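Local coordinates for protein alpha-1,4-endofucoidanase (Mariniflexile fucanivorans, PDB 6DLH) that hydrolyses alpha-1,4 linkages within fucoidan chains as a retaining endo-acting enzyme of glycoside hydrolase family 107, and carries several bound calcium ions, at residues G44-L49 against N403-T408; F342-S347 against G376-G381; T523-G528 against Y559-D564. All blocks are in the same frame, centred on the assembly; numbering follows the deposited sequence.

Interaction 1 of 3, residues G44-L49 against N403-T408; sequences GALGML and NQFELT
Met48 and Phe405 reach toward each other, tip to tip, between strand 46-49 and helix 403-408; the axes of the two short segments run nearly antiparallel (169°). The Met48 chain is straight as far as SD and then bends at chi3 (79°), which carries CE over the centre of the Phe405 ring, 3.8 Å from its centroid. SD lies obliquely to the same ring, giving a Met-aromatic contact with a CH-pi component. A flexible, polarisable thioether suits this place because it can fold onto a flat ring. Leu46, with CG anti to the backbone N (chi1 173°), slides past Phe405 in the opposite direction, its CD2 3.7 Å from Phe405 CE2. Gly47, between Leu46 and Met48 in sequence, sets its O at the ring edge, 3.7 Å from Phe405 CZ. Thr408 turns its hydroxyl back to its own helix, OG1 bonding Gln404 O at 2.8 Å, while its CG2 faces Leu46. An alanine in place of Phe405 would probably open a gap between helix and strand, leaving Met48 CE and Leu46 CD2 without their ring. Strand 46-49 lies between strands 80-84 and 377-379; helix 399-415 covers it and packs in turn on helix 361-372.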
loop_
_atom_site.group_PDB
_atom_site.type_symbol
_atom_site.label_atom_id
_atom_site.label_comp_id
_atom_site.label_asym_id
_atom_site.label_seq_id
_atom_site.Cartn_x
_atom_site.Cartn_y
_atom_site.Cartn_z
ATOM N N GLY A 44 24.838 3.173 -5.777
ATOM C CA GLY A 44 24.936 1.737 -5.990
ATOM C C GLY A 44 23.658 0.986 -5.609
ATOM O O GLY A 44 23.622 -0.241 -5.675
ATOM N N ALA A 45 22.605 1.728 -5.248
ATOM C CA ALA A 45 21.407 1.163 -4.636
ATOM C C ALA A 45 20.379 0.762 -5.693
ATOM O O ALA A 45 20.141 1.497 -6.649
ATOM C CB ALA A 45 20.806 2.145 -3.651
ATOM N N LEU A 46 19.747 -0.398 -5.463
ATOM C CA LEU A 46 18.750 -0.968 -6.354
ATOM C C LEU A 46 17.398 -0.988 -5.644
ATOM O O LEU A 46 17.262 -1.603 -4.585
ATOM C CB LEU A 46 19.195 -2.388 -6.726
ATOM C CG LEU A 46 18.187 -3.219 -7.522
ATOM C CD1 LEU A 46 17.900 -2.567 -8.872
ATOM C CD2 LEU A 46 18.713 -4.630 -7.730
ATOM N N GLY A 47 16.399 -0.331 -6.248
ATOM C CA GLY A 47 15.082 -0.229 -5.634
ATOM C C GLY A 47 13.972 -0.832 -6.492
ATOM O O GLY A 47 14.150 -1.060 -7.684
ATOM N N MET A 48 12.824 -1.095 -5.857
ATOM C CA MET A 48 11.651 -1.641 -6.521
ATOM C C MET A 48 10.449 -0.778 -6.144
ATOM O O MET A 48 10.573 0.126 -5.314
ATOM C CB MET A 48 11.401 -3.092 -6.089
ATOM C CG MET A 48 12.635 -3.971 -6.168
ATOM S SD MET A 48 12.330 -5.696 -5.710
ATOM C CE MET A 48 11.572 -6.358 -7.194
ATOM N N LEU A 49 9.293 -1.056 -6.765
ATOM C CA LEU A 49 8.103 -0.257 -6.529
ATOM C C LEU A 49 6.927 -1.174 -6.226
ATOM O O LEU A 49 6.652 -2.098 -6.993
ATOM C CB LEU A 49 7.800 0.614 -7.756
ATOM C CG LEU A 49 6.514 1.438 -7.650
ATOM C CD1 LEU A 49 6.634 2.479 -6.550
ATOM C CD2 LEU A 49 6.159 2.109 -8.975
ATOM N N ASN A 403 11.883 -12.600 -13.089
ATOM C CA ASN A 403 12.901 -13.150 -13.974
ATOM C C ASN A 403 14.045 -12.148 -14.152
ATOM O O ASN A 403 15.205 -12.464 -13.882
ATOM C CB ASN A 403 12.281 -13.563 -15.311
ATOM C CG ASN A 403 13.302 -13.952 -16.358
ATOM O OD1 ASN A 403 13.941 -14.994 -16.246
ATOM N ND2 ASN A 403 13.444 -13.136 -17.394
ATOM N N GLN A 404 13.707 -10.919 -14.569
ATOM C CA GLN A 404 14.711 -9.915 -14.888
ATOM C C GLN A 404 15.509 -9.517 -13.645
ATOM O O GLN A 404 16.733 -9.382 -13.704
ATOM C CB GLN A 404 14.069 -8.719 -15.597
ATOM C CG GLN A 404 13.383 -9.079 -16.914
ATOM C CD GLN A 404 13.144 -7.878 -17.800
ATOM O OE1 GLN A 404 12.691 -6.822 -17.346
ATOM N NE2 GLN A 404 13.432 -8.034 -19.085
ATOM N N PHE A 405 14.804 -9.338 -12.520
ATOM C CA PHE A 405 15.399 -8.990 -11.239
ATOM C C PHE A 405 16.326 -10.093 -10.730
ATOM O O PHE A 405 17.377 -9.806 -10.162
ATOM C CB PHE A 405 14.315 -8.572 -10.234
ATOM C CG PHE A 405 14.347 -7.100 -9.914
ATOM C CD1 PHE A 405 13.741 -6.177 -10.749
ATOM C CD2 PHE A 405 15.038 -6.629 -8.808
ATOM C CE1 PHE A 405 13.811 -4.816 -10.475
ATOM C CE2 PHE A 405 15.108 -5.269 -8.535
ATOM C CZ PHE A 405 14.487 -4.362 -9.367
ATOM N N GLU A 406 15.952 -11.358 -10.963
ATOM C CA GLU A 406 16.779 -12.486 -10.558
ATOM C C GLU A 406 18.071 -12.531 -11.377
ATOM O O GLU A 406 19.148 -12.722 -10.818
ATOM C CB GLU A 406 15.996 -13.797 -10.634
ATOM C CG GLU A 406 15.000 -13.984 -9.500
ATOM C CD GLU A 406 15.565 -14.302 -8.125
ATOM O OE1 GLU A 406 16.805 -14.306 -7.971
ATOM O OE2 GLU A 406 14.758 -14.552 -7.208
ATOM N N LEU A 407 17.964 -12.362 -12.706
ATOM C CA LEU A 407 19.152 -12.324 -13.549
ATOM C C LEU A 407 20.066 -11.185 -13.094
ATOM O O LEU A 407 21.266 -11.379 -12.938
ATOM C CB LEU A 407 18.745 -12.177 -15.022
ATOM C CG LEU A 407 18.018 -13.385 -15.621
ATOM C CD1 LEU A 407 17.447 -13.067 -16.996
ATOM C CD2 LEU A 407 18.926 -14.610 -15.680
ATOM N N THR A 408 19.481 -10.003 -12.865
ATOM C CA THR A 408 20.197 -8.862 -12.316
ATOM C C THR A 408 20.905 -9.232 -11.011
ATOM O O THR A 408 22.060 -8.851 -10.805
ATOM C CB THR A 408 19.252 -7.669 -12.115
ATOM O OG1 THR A 408 18.685 -7.334 -13.383
ATOM C CG2 THR A 408 19.940 -6.458 -11.523
#

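Interaction 2 of 3, residues F342-S347 against G376-G381; sequences FFPKQS and GGITWG
Phe342 and Ile378 pair as parallel neighbours in the barrel sheet of the catalytic domain, consistent with the (beta/alpha)8-type fold of GH29 alpha-L-fucosidase relatives; strand 341-342, helix 361-372 and strand 377-379 form a beta-alpha-beta crossover. Phe342 N donates to Gly377 O, and Thr379 N returns a bond to Phe342 O. The next donor of the ladder would be residue 344, but proline has no N-H to give, and regular pairing stops. Pro344 can be followed round its ring. CB lies over one face of the Phe342 ring, toward its rim, and also meets Trp380 CZ3 at 3.6 Å. CG stands over the six-membered ring of Trp380, 3.5 Å from its centroid, a CH-pi contact. CD packs on Ile378 CG2 at 3.6 Å and comes within 3.3 Å of Thr379 O, the acceptor that an N-H would have used. Ile378 CG2 lies over the same Trp380 face as Pro344 CG, and the indole NE1 is held by Thr368 OG1. Thr379 has OG1 anti to the carbonyl carbon (chi1 -51°), which leaves CG2 anti to the backbone N and against Phe343 CE1; OG1 is bonded to Tyr80, His341 and Glu145. The ring edge of Phe343 meets Thr379 O, CD1 being 3.2 Å away. From the proline's own carbonyl the backbones rejoin: Gly381 N donates to Pro344 O at 2.8 Å. Glycine suits position 381, since a CB there would press on Pro344 O and Lys345 CA. Gln346 sends its NE2 on to Gln404 OE1 of helix 399-415. Its backbone N donates to Gly381 O at 3.0 Å, and the same carbonyl oxygen has a water 2.8 Å away that accepts from Ser347 N.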
loop_
_atom_site.group_PDB
_atom_site.type_symbol
_atom_site.label_atom_id
_atom_site.label_comp_id
_atom_site.label_asym_id
_atom_site.label_seq_id
_atom_site.Cartn_x
_atom_site.Cartn_y
_atom_site.Cartn_z
ATOM N N PHE A 342 17.570 7.388 -10.768
ATOM C CA PHE A 342 16.729 7.187 -11.938
ATOM C C PHE A 342 15.453 6.472 -11.494
ATOM O O PHE A 342 15.529 5.575 -10.652
ATOM C CB PHE A 342 17.540 6.425 -12.996
ATOM C CG PHE A 342 16.913 6.245 -14.361
ATOM C CD1 PHE A 342 16.010 7.165 -14.874
ATOM C CD2 PHE A 342 17.271 5.169 -15.160
ATOM C CE1 PHE A 342 15.456 6.995 -16.137
ATOM C CE2 PHE A 342 16.730 5.004 -16.427
ATOM C CZ PHE A 342 15.829 5.921 -16.918
ATOM N N PHE A 343 14.299 6.886 -12.058
ATOM C CA PHE A 343 13.007 6.260 -11.794
ATOM C C PHE A 343 12.392 5.703 -13.080
ATOM O O PHE A 343 11.341 6.164 -13.521
ATOM C CB PHE A 343 12.045 7.233 -11.097
ATOM C CG PHE A 343 10.820 6.615 -10.463
ATOM C CD1 PHE A 343 10.650 5.236 -10.403
ATOM C CD2 PHE A 343 9.841 7.416 -9.895
ATOM C CE1 PHE A 343 9.532 4.676 -9.800
ATOM C CE2 PHE A 343 8.731 6.858 -9.274
ATOM C CZ PHE A 343 8.569 5.490 -9.238
ATOM N N PRO A 344 12.980 4.648 -13.690
ATOM C CA PRO A 344 12.449 4.081 -14.935
ATOM C C PRO A 344 11.276 3.130 -14.702
ATOM O O PRO A 344 10.988 2.764 -13.561
ATOM C CB PRO A 344 13.658 3.294 -15.465
ATOM C CG PRO A 344 14.344 2.802 -14.203
ATOM C CD PRO A 344 14.173 3.930 -13.202
ATOM N N LYS A 345 10.605 2.739 -15.793
ATOM C CA LYS A 345 9.561 1.724 -15.763
ATOM C C LYS A 345 10.087 0.445 -16.402
ATOM O O LYS A 345 10.742 0.503 -17.437
ATOM C CB LYS A 345 8.369 2.084 -16.660
ATOM C CG LYS A 345 7.955 3.541 -16.718
ATOM C CD LYS A 345 6.885 3.768 -17.765
ATOM C CE LYS A 345 6.908 5.186 -18.296
ATOM N NZ LYS A 345 5.646 5.517 -18.999
ATOM N N GLN A 346 9.723 -0.700 -15.818
ATOM C CA GLN A 346 10.178 -1.995 -16.300
ATOM C C GLN A 346 9.255 -2.522 -17.401
ATOM O O GLN A 346 9.725 -3.181 -18.323
ATOM C CB GLN A 346 10.284 -2.978 -15.131
ATOM C CG GLN A 346 10.826 -4.349 -15.518
ATOM C CD GLN A 346 11.117 -5.180 -14.294
ATOM O OE1 GLN A 346 10.693 -4.859 -13.179
ATOM N NE2 GLN A 346 11.866 -6.255 -14.493
ATOM N N SER A 347 7.949 -2.229 -17.295
ATOM C CA SER A 347 6.966 -2.649 -18.285
ATOM C C SER A 347 6.864 -1.594 -19.381
ATOM O O SER A 347 7.375 -0.488 -19.219
ATOM C CB SER A 347 5.612 -2.850 -17.668
ATOM O OG SER A 347 4.862 -1.634 -17.700
ATOM N N GLY A 376 24.998 5.563 -9.538
ATOM C CA GLY A 376 23.964 6.116 -8.683
ATOM C C GLY A 376 22.974 5.040 -8.245
ATOM O O GLY A 376 23.353 3.893 -8.017
ATOM N N GLY A 377 21.702 5.432 -8.143
ATOM C CA GLY A 377 20.657 4.540 -7.669
ATOM C C GLY A 377 19.488 4.497 -8.641
ATOM O O GLY A 377 19.293 5.439 -9.412
ATOM N N ILE A 378 18.742 3.388 -8.605
ATOM C CA ILE A 378 17.601 3.194 -9.484
ATOM C C ILE A 378 16.439 2.610 -8.686
ATOM O O ILE A 378 16.567 1.541 -8.085
ATOM C CB ILE A 378 17.955 2.297 -10.689
ATOM C CG1 ILE A 378 19.070 2.906 -11.549
ATOM C CG2 ILE A 378 16.697 2.027 -11.511
ATOM C CD1 ILE A 378 19.572 1.990 -12.647
ATOM N N THR A 379 15.311 3.337 -8.684
ATOM C CA THR A 379 14.036 2.758 -8.308
ATOM C C THR A 379 13.382 2.206 -9.567
ATOM O O THR A 379 12.849 2.970 -10.362
ATOM C CB THR A 379 13.078 3.801 -7.715
ATOM O OG1 THR A 379 13.745 4.511 -6.674
ATOM C CG2 THR A 379 11.816 3.175 -7.162
ATOM N N TRP A 380 13.435 0.886 -9.762
ATOM C CA TRP A 380 12.702 0.328 -10.884
ATOM C C TRP A 380 11.213 0.403 -10.582
ATOM O O TRP A 380 10.778 0.029 -9.494
ATOM C CB TRP A 380 13.140 -1.109 -11.195
ATOM C CG TRP A 380 14.336 -1.145 -12.095
ATOM C CD1 TRP A 380 15.630 -1.407 -11.743
ATOM C CD2 TRP A 380 14.348 -0.845 -13.500
ATOM N NE1 TRP A 380 16.442 -1.331 -12.842
ATOM C CE2 TRP A 380 15.683 -0.977 -13.932
ATOM C CE3 TRP A 380 13.360 -0.506 -14.431
ATOM C CZ2 TRP A 380 16.046 -0.791 -15.265
ATOM C CZ3 TRP A 380 13.717 -0.317 -15.747
ATOM C CH2 TRP A 380 15.046 -0.451 -16.148
ATOM N N GLY A 381 10.455 0.908 -11.558
ATOM C CA GLY A 381 9.019 0.717 -11.560
ATOM C C GLY A 381 8.718 -0.732 -11.920
ATOM O O GLY A 381 8.591 -1.054 -13.102
HETATM O O HOH W 1 6.450 -1.375 -14.833
#

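Interaction 3 of 3, residues T523-G528 against Y559-D564; sequences TNPGDG and YDFEGD. With CA (calcium ion), chain G.
Asn524 and Phe561, their CA atoms 6.4 Å apart, bring together two irregular loops, the second folded into a type I beta turn from Asp560 to Gly563. Asn524 has CG anti to its backbone N (chi1 -170°), and the side chain lies flat on Phe561, the amide and ring planes only 4° apart. CB sits over the centre of that ring, 3.5 Å from its centroid, in a CH-pi contact, while Tyr559 CE2 covers the opposite face, leaving the phenyl group sandwiched. The same asparagine makes an Asx turn: OD1 accepts from Gly526 N at 2.9 Å, with the donor above the amide plane, and a water joins OD1 to Glu562 OE2. Asp560 divides its carboxylate. OD1 receives Glu562 N and Asp564 N from opposite faces of its plane, the former bond being a second Asx turn, and OD2 binds the calcium at 2.5 Å. Glu562 bends at chi2 (75°), which turns CD back toward the ion; its OE1 binds the metal at 2.3 Å, and OE2 is kept for two waters. Asp564 OD2 binds the calcium at 2.5 Å. From the other loop Gly528 O reaches the ion at 2.4 Å. Glycine suits position 528, because at its backbone angles a CB would jam against the preceding carbonyl oxygen. A water and Asp609 complete the site, which lies at the middle Ig-like module, away from the catalytic domain. Corresponding glycine and acidic ligands recur in the other two modules, at Gly419 with Asp451 and at Gly634 with Asp666. Hard carboxylate and carbonyl oxygens are what calcium prefers, and with four acidic side chains converging on it, the ion probably offsets their mutual repulsion and thereby holds the two loops together.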
loop_
_atom_site.group_PDB
_atom_site.type_symbol
_atom_site.label_atom_id
_atom_site.label_comp_id
_atom_site.label_asym_id
_atom_site.label_seq_id
_atom_site.Cartn_x
_atom_site.Cartn_y
_atom_site.Cartn_z
ATOM N N THR A 523 -2.213 -10.176 29.510
ATOM C CA THR A 523 -1.684 -10.791 30.715
ATOM C C THR A 523 -0.967 -12.078 30.322
ATOM O O THR A 523 -1.586 -12.979 29.767
ATOM C CB THR A 523 -2.819 -11.040 31.723
ATOM O OG1 THR A 523 -3.329 -9.767 32.124
ATOM C CG2 THR A 523 -2.397 -11.838 32.940
ATOM N N ASN A 524 0.339 -12.139 30.609
ATOM C CA ASN A 524 1.149 -13.325 30.379
ATOM C C ASN A 524 0.642 -14.456 31.272
ATOM O O ASN A 524 0.643 -14.325 32.493
ATOM C CB ASN A 524 2.637 -13.031 30.602
ATOM C CG ASN A 524 3.570 -14.142 30.160
ATOM O OD1 ASN A 524 3.141 -15.253 29.865
ATOM N ND2 ASN A 524 4.862 -13.860 30.132
ATOM N N PRO A 525 0.179 -15.595 30.703
ATOM C CA PRO A 525 -0.251 -16.733 31.521
ATOM C C PRO A 525 0.912 -17.520 32.129
ATOM O O PRO A 525 0.702 -18.431 32.927
ATOM C CB PRO A 525 -1.076 -17.586 30.546
ATOM C CG PRO A 525 -0.511 -17.252 29.173
ATOM C CD PRO A 525 0.017 -15.833 29.260
ATOM N N GLY A 526 2.141 -17.164 31.735
ATOM C CA GLY A 526 3.349 -17.696 32.347
ATOM C C GLY A 526 3.719 -19.099 31.860
ATOM O O GLY A 526 4.769 -19.612 32.236
ATOM N N ASP A 527 2.869 -19.713 31.025
ATOM C CA ASP A 527 3.098 -21.094 30.621
ATOM C C ASP A 527 3.367 -21.208 29.113
ATOM O O ASP A 527 3.590 -22.306 28.607
ATOM C CB ASP A 527 1.965 -22.005 31.103
ATOM C CG ASP A 527 0.646 -21.746 30.402
ATOM O OD1 ASP A 527 0.559 -20.741 29.668
ATOM O OD2 ASP A 527 -0.278 -22.557 30.580
ATOM N N GLY A 528 3.319 -20.076 28.398
ATOM C CA GLY A 528 3.602 -20.046 26.970
ATOM C C GLY A 528 2.349 -20.068 26.091
ATOM O O GLY A 528 2.460 -20.016 24.869
ATOM N N TYR A 559 -2.090 -12.515 21.152
ATOM C CA TYR A 559 -0.673 -12.287 21.395
ATOM C C TYR A 559 0.004 -13.519 21.998
ATOM O O TYR A 559 -0.657 -14.373 22.582
ATOM C CB TYR A 559 -0.469 -11.035 22.254
ATOM C CG TYR A 559 0.973 -10.652 22.458
ATOM C CD1 TYR A 559 1.719 -10.088 21.430
ATOM C CD2 TYR A 559 1.602 -10.863 23.678
ATOM C CE1 TYR A 559 3.048 -9.734 21.615
ATOM C CE2 TYR A 559 2.932 -10.519 23.873
ATOM C CZ TYR A 559 3.656 -9.953 22.839
ATOM O OH TYR A 559 4.965 -9.608 23.032
ATOM N N ASP A 560 1.335 -13.582 21.851
ATOM C CA ASP A 560 2.150 -14.676 22.356
ATOM C C ASP A 560 3.421 -14.107 22.977
ATOM O O ASP A 560 4.172 -13.379 22.324
ATOM C CB ASP A 560 2.477 -15.694 21.259
ATOM C CG ASP A 560 3.232 -16.908 21.776
ATOM O OD1 ASP A 560 4.446 -16.774 22.102
ATOM O OD2 ASP A 560 2.610 -17.975 21.871
ATOM N N PHE A 561 3.677 -14.479 24.236
ATOM C CA PHE A 561 4.689 -13.779 25.015
ATOM C C PHE A 561 6.090 -14.279 24.684
ATOM O O PHE A 561 7.064 -13.691 25.146
ATOM C CB PHE A 561 4.373 -13.815 26.513
ATOM C CG PHE A 561 3.379 -12.765 26.934
ATOM C CD1 PHE A 561 2.016 -13.018 26.882
ATOM C CD2 PHE A 561 3.807 -11.513 27.354
ATOM C CE1 PHE A 561 1.102 -12.041 27.250
ATOM C CE2 PHE A 561 2.892 -10.538 27.727
ATOM C CZ PHE A 561 1.541 -10.805 27.670
ATOM N N GLU A 562 6.184 -15.346 23.880
ATOM C CA GLU A 562 7.483 -15.861 23.463
ATOM C C GLU A 562 7.718 -15.536 21.989
ATOM O O GLU A 562 8.737 -15.932 21.428
ATOM C CB GLU A 562 7.608 -17.366 23.718
ATOM C CG GLU A 562 7.431 -17.758 25.177
ATOM C CD GLU A 562 5.993 -17.722 25.667
ATOM O OE1 GLU A 562 5.098 -18.199 24.927
ATOM O OE2 GLU A 562 5.772 -17.210 26.788
ATOM N N GLY A 563 6.758 -14.824 21.382
ATOM C CA GLY A 563 6.842 -14.400 19.995
ATOM C C GLY A 563 6.800 -15.576 19.022
ATOM O O GLY A 563 7.355 -15.487 17.929
ATOM N N ASP A 564 6.147 -16.671 19.434
ATOM C CA ASP A 564 5.954 -17.842 18.590
ATOM C C ASP A 564 4.993 -17.494 17.455
ATOM O O ASP A 564 4.074 -16.702 17.648
ATOM C CB ASP A 564 5.432 -19.042 19.388
ATOM C CG ASP A 564 6.363 -19.518 20.494
ATOM O OD1 ASP A 564 7.592 -19.450 20.304
ATOM O OD2 ASP A 564 5.853 -19.947 21.541
HETATM CA CA CA G . 4.101 -19.455 23.250
HETATM O O HOH W 2 7.023 -16.206 28.806
HETATM O O HOH W 3 3.828 -17.097 28.309
HETATM O O HOH W 4 5.077 -21.640 24.204
#

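How the interactions relate
From the N terminus, strand 46-49 comes first, and interaction 1 closes a very long loop when helix 399-415 returns to cover it. Nested inside that loop, interaction 2 closes a short one, joining residues 342-347 to strand 377-379 around helix 361-372. The two touch, their centres 9 Å apart: strands 46-49 and 377-379 are neighbours in one sheet, with Gly47 N 2.6 Å from Ile378 O in a probable hydrogen bond. Together they join helix 399-415, both strands and the loop after strand 341-342 in the catalytic domain. Interaction 3 follows in series, its centre about 39 Å from that of interaction 1, and joins two loops at a calcium site of the Ig-like region.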